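Local coordinates for putative endonuclease/exonuclease/phosphatase family protein (Bacteroides vulgatus ATCC 8482, PDB 3G6S) that is probably a phosphodiester-cleaving hydrolase of the endonuclease/exonuclease/phosphatase family, acting as a nuclease, at residues A[210-215]-A[245-250]. Sequence-based numbering, arbitrary orientation.
Sequences HDFARI and EALLSD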
loop_
_atom_site.group_PDB
_atom_site.type_symbol
_atom_site.label_atom_id
_atom_site.label_comp_id
_atom_site.label_asym_id
_atom_site.label_seq_id
_atom_site.Cartn_x
_atom_site.Cartn_y
_atom_site.Cartn_z
ATOM N N HIS A 210 9.820 6.616 10.894
ATOM C CA HIS A 210 10.742 7.436 11.669
ATOM C C HIS A 210 10.000 8.405 12.592
ATOM O O HIS A 210 10.624 9.180 13.315
ATOM C CB HIS A 210 11.646 8.210 10.709
ATOM C CG HIS A 210 10.900 8.856 9.581
ATOM N ND1 HIS A 210 10.054 9.927 9.766
ATOM C CD2 HIS A 210 10.838 8.547 8.264
ATOM C CE1 HIS A 210 9.500 10.251 8.610
ATOM N NE2 HIS A 210 9.958 9.429 7.684
ATOM N N ASP A 211 8.670 8.353 12.554
ATOM C CA ASP A 211 7.816 9.210 13.378
ATOM C C ASP A 211 8.152 10.693 13.199
ATOM O O ASP A 211 8.343 11.417 14.172
ATOM C CB ASP A 211 7.932 8.800 14.857
ATOM C CG ASP A 211 6.993 9.582 15.762
ATOM O OD1 ASP A 211 5.839 9.844 15.359
ATOM O OD2 ASP A 211 7.396 9.923 16.893
ATOM N N PHE A 212 8.216 11.139 11.949
ATOM C CA PHE A 212 8.537 12.530 11.639
ATOM C C PHE A 212 9.965 12.878 12.043
ATOM O O PHE A 212 10.215 13.914 12.661
ATOM C CB PHE A 212 7.554 13.482 12.332
ATOM C CG PHE A 212 6.175 13.470 11.738
ATOM C CD1 PHE A 212 5.973 13.830 10.411
ATOM C CD2 PHE A 212 5.074 13.099 12.504
ATOM C CE1 PHE A 212 4.695 13.824 9.848
ATOM C CE2 PHE A 212 3.791 13.090 11.950
ATOM C CZ PHE A 212 3.603 13.455 10.615
ATOM N N ALA A 213 10.893 11.994 11.681
ATOM C CA ALA A 213 12.316 12.155 11.973
ATOM C C ALA A 213 12.636 12.320 13.457
ATOM O O ALA A 213 13.632 12.943 13.808
ATOM C CB ALA A 213 12.875 13.336 11.188
ATOM N N ARG A 214 11.802 11.763 14.327
ATOM C CA ARG A 214 12.053 11.874 15.754
ATOM C C ARG A 214 12.731 10.628 16.305
ATOM O O ARG A 214 13.251 10.629 17.418
ATOM C CB ARG A 214 10.754 12.180 16.502
ATOM C CG ARG A 214 10.401 13.654 16.429
ATOM C CD ARG A 214 9.067 13.986 17.072
ATOM N NE ARG A 214 7.961 13.317 16.404
ATOM C CZ ARG A 214 6.682 13.618 16.592
ATOM N NH1 ARG A 214 6.343 14.589 17.434
ATOM N NH2 ARG A 214 5.739 12.946 15.940
ATOM N N ILE A 215 12.739 9.564 15.514
ATOM C CA ILE A 215 13.384 8.326 15.925
ATOM C C ILE A 215 14.730 8.224 15.201
ATOM O O ILE A 215 14.807 8.412 13.982
ATOM C CB ILE A 215 12.507 7.101 15.575
ATOM C CG1 ILE A 215 11.152 7.233 16.254
ATOM C CG2 ILE A 215 13.175 5.835 16.029
ATOM C CD1 ILE A 215 10.208 6.103 15.949
ATOM N N GLU A 245 13.242 18.962 7.022
ATOM C CA GLU A 245 12.645 20.244 6.654
ATOM C C GLU A 245 11.352 20.007 5.867
ATOM O O GLU A 245 10.264 20.382 6.311
ATOM C CB GLU A 245 13.620 21.072 5.804
ATOM C CG GLU A 245 14.974 21.381 6.459
ATOM C CD GLU A 245 16.015 20.278 6.257
ATOM O OE1 GLU A 245 15.834 19.164 6.802
ATOM O OE2 GLU A 245 17.016 20.531 5.545
ATOM N N ALA A 246 11.476 19.378 4.702
ATOM C CA ALA A 246 10.325 19.086 3.851
ATOM C C ALA A 246 9.820 17.658 4.053
ATOM O O ALA A 246 9.863 16.836 3.138
ATOM C CB ALA A 246 10.696 19.305 2.389
ATOM N N LEU A 247 9.334 17.378 5.256
ATOM C CA LEU A 247 8.831 16.051 5.606
ATOM C C LEU A 247 7.536 15.714 4.869
ATOM O O LEU A 247 6.611 16.529 4.812
ATOM C CB LEU A 247 8.603 15.980 7.117
ATOM C CG LEU A 247 9.169 14.787 7.878
ATOM C CD1 LEU A 247 10.589 14.506 7.443
ATOM C CD2 LEU A 247 9.122 15.086 9.365
ATOM N N LEU A 248 7.476 14.511 4.304
ATOM C CA LEU A 248 6.285 14.074 3.574
ATOM C C LEU A 248 5.279 13.380 4.488
ATOM O O LEU A 248 4.064 13.562 4.361
ATOM C CB LEU A 248 6.664 13.105 2.445
ATOM C CG LEU A 248 6.986 13.623 1.039
ATOM C CD1 LEU A 248 8.033 14.719 1.093
ATOM C CD2 LEU A 248 7.485 12.459 0.195
ATOM N N SER A 249 5.794 12.600 5.427
ATOM C CA SER A 249 4.935 11.840 6.317
ATOM C C SER A 249 5.788 11.249 7.420
ATOM O O SER A 249 6.998 11.412 7.397
ATOM C CB SER A 249 4.256 10.735 5.492
ATOM O OG SER A 249 4.014 9.575 6.251
ATOM N N ASP A 250 5.172 10.591 8.396
ATOM C CA ASP A 250 5.961 9.966 9.448
ATOM C C ASP A 250 6.539 8.664 8.889
ATOM O O ASP A 250 7.397 8.035 9.506
ATOM C CB ASP A 250 5.121 9.685 10.703
ATOM C CG ASP A 250 3.804 9.023 10.393
ATOM O OD1 ASP A 250 3.692 8.383 9.324
ATOM O OD2 ASP A 250 2.875 9.133 11.225
#
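Asp250 O accepts a nearly straight hydrogen bond from His210 N (3.1 Å). Asp211 N adds a weak second one to the same oxygen. This carbonyl oxygen also sits 3.1 Å above the centre of the His210 imidazole, while Ser249 O approaches CE1 near the ring plane. A chi1 of 46° sets His210 CG between its own backbone N and carbonyl carbon, and chi2 (70°) turns the ring so that one face meets the Asp250 oxygen. ND1 then accepts Ala213 N at 2.9 Å, tilted 33° from the ring plane, and braces the left-handed turn formed by Asp211, Phe212 and Ala213; NE2 has a weak bond to Asn252 OD1. An alanine in place of His210 would probably leave Ala213 N without its acceptor, the turn freer to shift and Asp250 O without the ring face beneath it. Farther out, Asp250 CB rests over the Phe212 face in a CH-pi contact, 3.8 Å from the centroid. Leu247 CD2 meets the edge of that ring at CD1 (3.5 Å) and also touches Phe212 CA. Ser249 OG turns elsewhere, bonding to His251 N and Asn10 O. Two loops, before strand 224-228 and before strand 254-260, are thus joined around the Ser-Asp-His sequence 249-251, which matches the signature of DNase I-like enzymes, in which the histidine is catalytic; the contact is consistent with holding that corner of the active-site loop in place.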